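Local coordinates for CEL44C (Paenibacillus polymyxa, PDB 2YKK), which hydrolyses beta-1,4-glucan chains, including xyloglucan, through the family 44 endo-glucanase part of a longer protein, at residues V116-N121 and R134-V139. The protein carries 2 engineered substitutions. Sequence-based numbering, arbitrary orientation. Where two conformers were deposited one is given.
Sequences VAKDGN and RWNQVV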
loop_
_atom_site.group_PDB
_atom_site.type_symbol
_atom_site.label_atom_id
_atom_site.label_comp_id
_atom_site.label_asym_id
_atom_site.label_seq_id
_atom_site.Cartn_x
_atom_site.Cartn_y
_atom_site.Cartn_z
ATOM N N VAL A 116 -16.869 13.857 -12.692
ATOM C CA VAL A 116 -16.845 12.424 -12.900
ATOM C C VAL A 116 -17.527 12.101 -14.223
ATOM O O VAL A 116 -18.295 12.894 -14.750
ATOM C CB VAL A 116 -17.500 11.615 -11.709
ATOM C CG1 VAL A 116 -16.718 11.843 -10.395
ATOM C CG2 VAL A 116 -18.985 12.048 -11.556
ATOM N N ALA A 117 -17.227 10.917 -14.767
ATOM C CA ALA A 117 -17.760 10.523 -16.075
ATOM C C ALA A 117 -19.280 10.479 -16.136
ATOM O O ALA A 117 -19.935 9.724 -15.373
ATOM C CB ALA A 117 -17.167 9.123 -16.496
ATOM N N LYS A 118 -19.855 11.187 -17.111
ATOM C CA LYS A 118 -21.316 11.193 -17.275
ATOM C C LYS A 118 -21.794 9.973 -18.081
ATOM O O LYS A 118 -22.977 9.619 -18.023
ATOM C CB LYS A 118 -21.720 12.507 -17.981
ATOM C CG LYS A 118 -23.269 12.781 -18.001
ATOM C CD LYS A 118 -23.537 14.287 -18.328
ATOM C CE LYS A 118 -25.045 14.544 -18.310
ATOM N NZ LYS A 118 -25.650 14.579 -16.905
ATOM N N ASP A 119 -20.910 9.363 -18.865
ATOM C CA ASP A 119 -21.298 8.280 -19.779
ATOM C C ASP A 119 -20.166 7.283 -19.972
ATOM O O ASP A 119 -19.110 7.416 -19.338
ATOM C CB ASP A 119 -21.656 8.899 -21.136
ATOM C CG ASP A 119 -20.486 9.671 -21.742
ATOM O OD1 ASP A 119 -19.377 9.123 -21.873
ATOM O OD2 ASP A 119 -20.691 10.850 -22.102
ATOM N N GLY A 120 -20.378 6.288 -20.861
ATOM C CA GLY A 120 -19.336 5.354 -21.197
ATOM C C GLY A 120 -19.034 5.429 -22.688
ATOM O O GLY A 120 -18.787 4.402 -23.324
ATOM N N ASN A 121 -19.018 6.636 -23.248
ATOM C CA ASN A 121 -18.933 6.809 -24.708
ATOM C C ASN A 121 -17.514 6.954 -25.260
ATOM O O ASN A 121 -17.317 7.482 -26.389
ATOM C CB ASN A 121 -19.794 8.016 -25.144
ATOM C CG ASN A 121 -21.272 7.823 -24.852
ATOM O OD1 ASN A 121 -22.049 8.783 -24.820
ATOM N ND2 ASN A 121 -21.675 6.599 -24.667
ATOM N N ARG A 134 -19.763 15.462 -21.421
ATOM C CA ARG A 134 -19.112 14.190 -21.047
ATOM C C ARG A 134 -18.988 14.058 -19.510
ATOM O O ARG A 134 -18.585 12.980 -19.017
ATOM C CB ARG A 134 -17.757 14.026 -21.696
ATOM C CG ARG A 134 -17.786 14.204 -23.257
ATOM C CD ARG A 134 -18.777 13.200 -23.981
ATOM N NE ARG A 134 -18.446 11.812 -23.610
ATOM C CZ ARG A 134 -17.389 11.149 -24.073
ATOM N NH1 ARG A 134 -16.564 11.726 -24.932
ATOM N NH2 ARG A 134 -17.155 9.917 -23.647
ATOM N N TRP A 135 -19.386 15.092 -18.764
ATOM C CA TRP A 135 -18.987 15.121 -17.306
ATOM C C TRP A 135 -20.108 15.560 -16.407
ATOM O O TRP A 135 -20.880 16.463 -16.749
ATOM C CB TRP A 135 -17.815 16.089 -17.088
ATOM C CG TRP A 135 -16.596 15.745 -17.931
ATOM C CD1 TRP A 135 -16.218 16.338 -19.122
ATOM C CD2 TRP A 135 -15.682 14.681 -17.694
ATOM N NE1 TRP A 135 -15.047 15.764 -19.591
ATOM C CE2 TRP A 135 -14.705 14.730 -18.725
ATOM C CE3 TRP A 135 -15.545 13.727 -16.667
ATOM C CZ2 TRP A 135 -13.652 13.839 -18.784
ATOM C CZ3 TRP A 135 -14.483 12.844 -16.715
ATOM C CH2 TRP A 135 -13.535 12.898 -17.757
ATOM N N ASN A 136 -20.179 14.941 -15.232
ATOM C CA ASN A 136 -21.021 15.488 -14.129
ATOM C C ASN A 136 -20.127 16.189 -13.110
ATOM O O ASN A 136 -18.969 15.784 -12.942
ATOM C CB ASN A 136 -21.794 14.371 -13.443
ATOM C CG ASN A 136 -22.953 13.863 -14.264
ATOM O OD1 ASN A 136 -23.560 14.593 -15.025
ATOM N ND2 ASN A 136 -23.238 12.584 -14.137
ATOM N N GLN A 137 -20.634 17.229 -12.440
ATOM C CA GLN A 137 -19.847 17.958 -11.432
ATOM C C GLN A 137 -19.967 17.254 -10.100
ATOM O O GLN A 137 -21.056 16.774 -9.760
ATOM C CB GLN A 137 -20.421 19.360 -11.227
ATOM C CG GLN A 137 -20.346 20.257 -12.375
ATOM C CD GLN A 137 -21.213 21.446 -12.072
ATOM O OE1 GLN A 137 -20.965 22.171 -11.117
ATOM N NE2 GLN A 137 -22.285 21.564 -12.787
ATOM N N VAL A 138 -18.877 17.210 -9.336
ATOM C CA VAL A 138 -18.908 16.659 -7.969
ATOM C C VAL A 138 -19.306 17.743 -6.939
ATOM O O VAL A 138 -18.797 18.894 -6.985
ATOM C CB VAL A 138 -17.508 16.119 -7.579
ATOM C CG1 VAL A 138 -17.470 15.665 -6.093
ATOM C CG2 VAL A 138 -17.090 14.971 -8.525
ATOM N N VAL A 139 -20.242 17.397 -6.057
ATOM C CA VAL A 139 -20.615 18.285 -4.939
ATOM C C VAL A 139 -20.408 17.453 -3.676
ATOM O O VAL A 139 -20.888 16.303 -3.607
ATOM C CB VAL A 139 -22.072 18.769 -5.056
ATOM C CG1 VAL A 139 -22.540 19.557 -3.804
ATOM C CG2 VAL A 139 -22.230 19.613 -6.356
HETATM O O HOH W 1 -26.200 12.035 -15.865
HETATM O O HOH W 2 -17.960 10.512 -19.835
#
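Asp119 and Arg134 form a bidentate salt bridge just beyond the paired ends of two antiparallel strands, 115-117 and 135-139, which belong to a small three-stranded sheet beside the TIM barrel. Arg134 NE lies 2.9 Å from Asp119 OD2 and Arg134 NH2 3.0 Å from Asp119 OD1, each on a syn lone pair. The carboxylate and guanidinium planes are only 19° apart. Although its CB points away from 116-121, bends at chi2 and chi3 fold the arginine back to the carboxylate. Asp119 OD1 also accepts Asn121 N from above the carboxylate plane, closing an Asx turn. With an alanine at Asp119, the guanidinium would probably lose its carboxylate partner and Asn121 N the acceptor that closes the turn. Carbonyls of Gly122 and Ser123 hold NH2 and NH1 of Arg134, which further restrains its rotation.

Along the strands, Val116 and Asn136 make a hydrogen-bonded pair through both backbone N-H groups, and Val116 CG1 packs on Val138 CG2 at 3.7 Å. The edge of the Trp135 ring brings CE3 to 3.5 Å from Val116 O. The side chain of Asn136 lies about 5 Å from the bound calcium ion. Lys118, extended until a bend at chi4 (74°), crosses this asparagine and places NZ 2.8 Å from Asn136 OD1, in the amide plane on a lone pair.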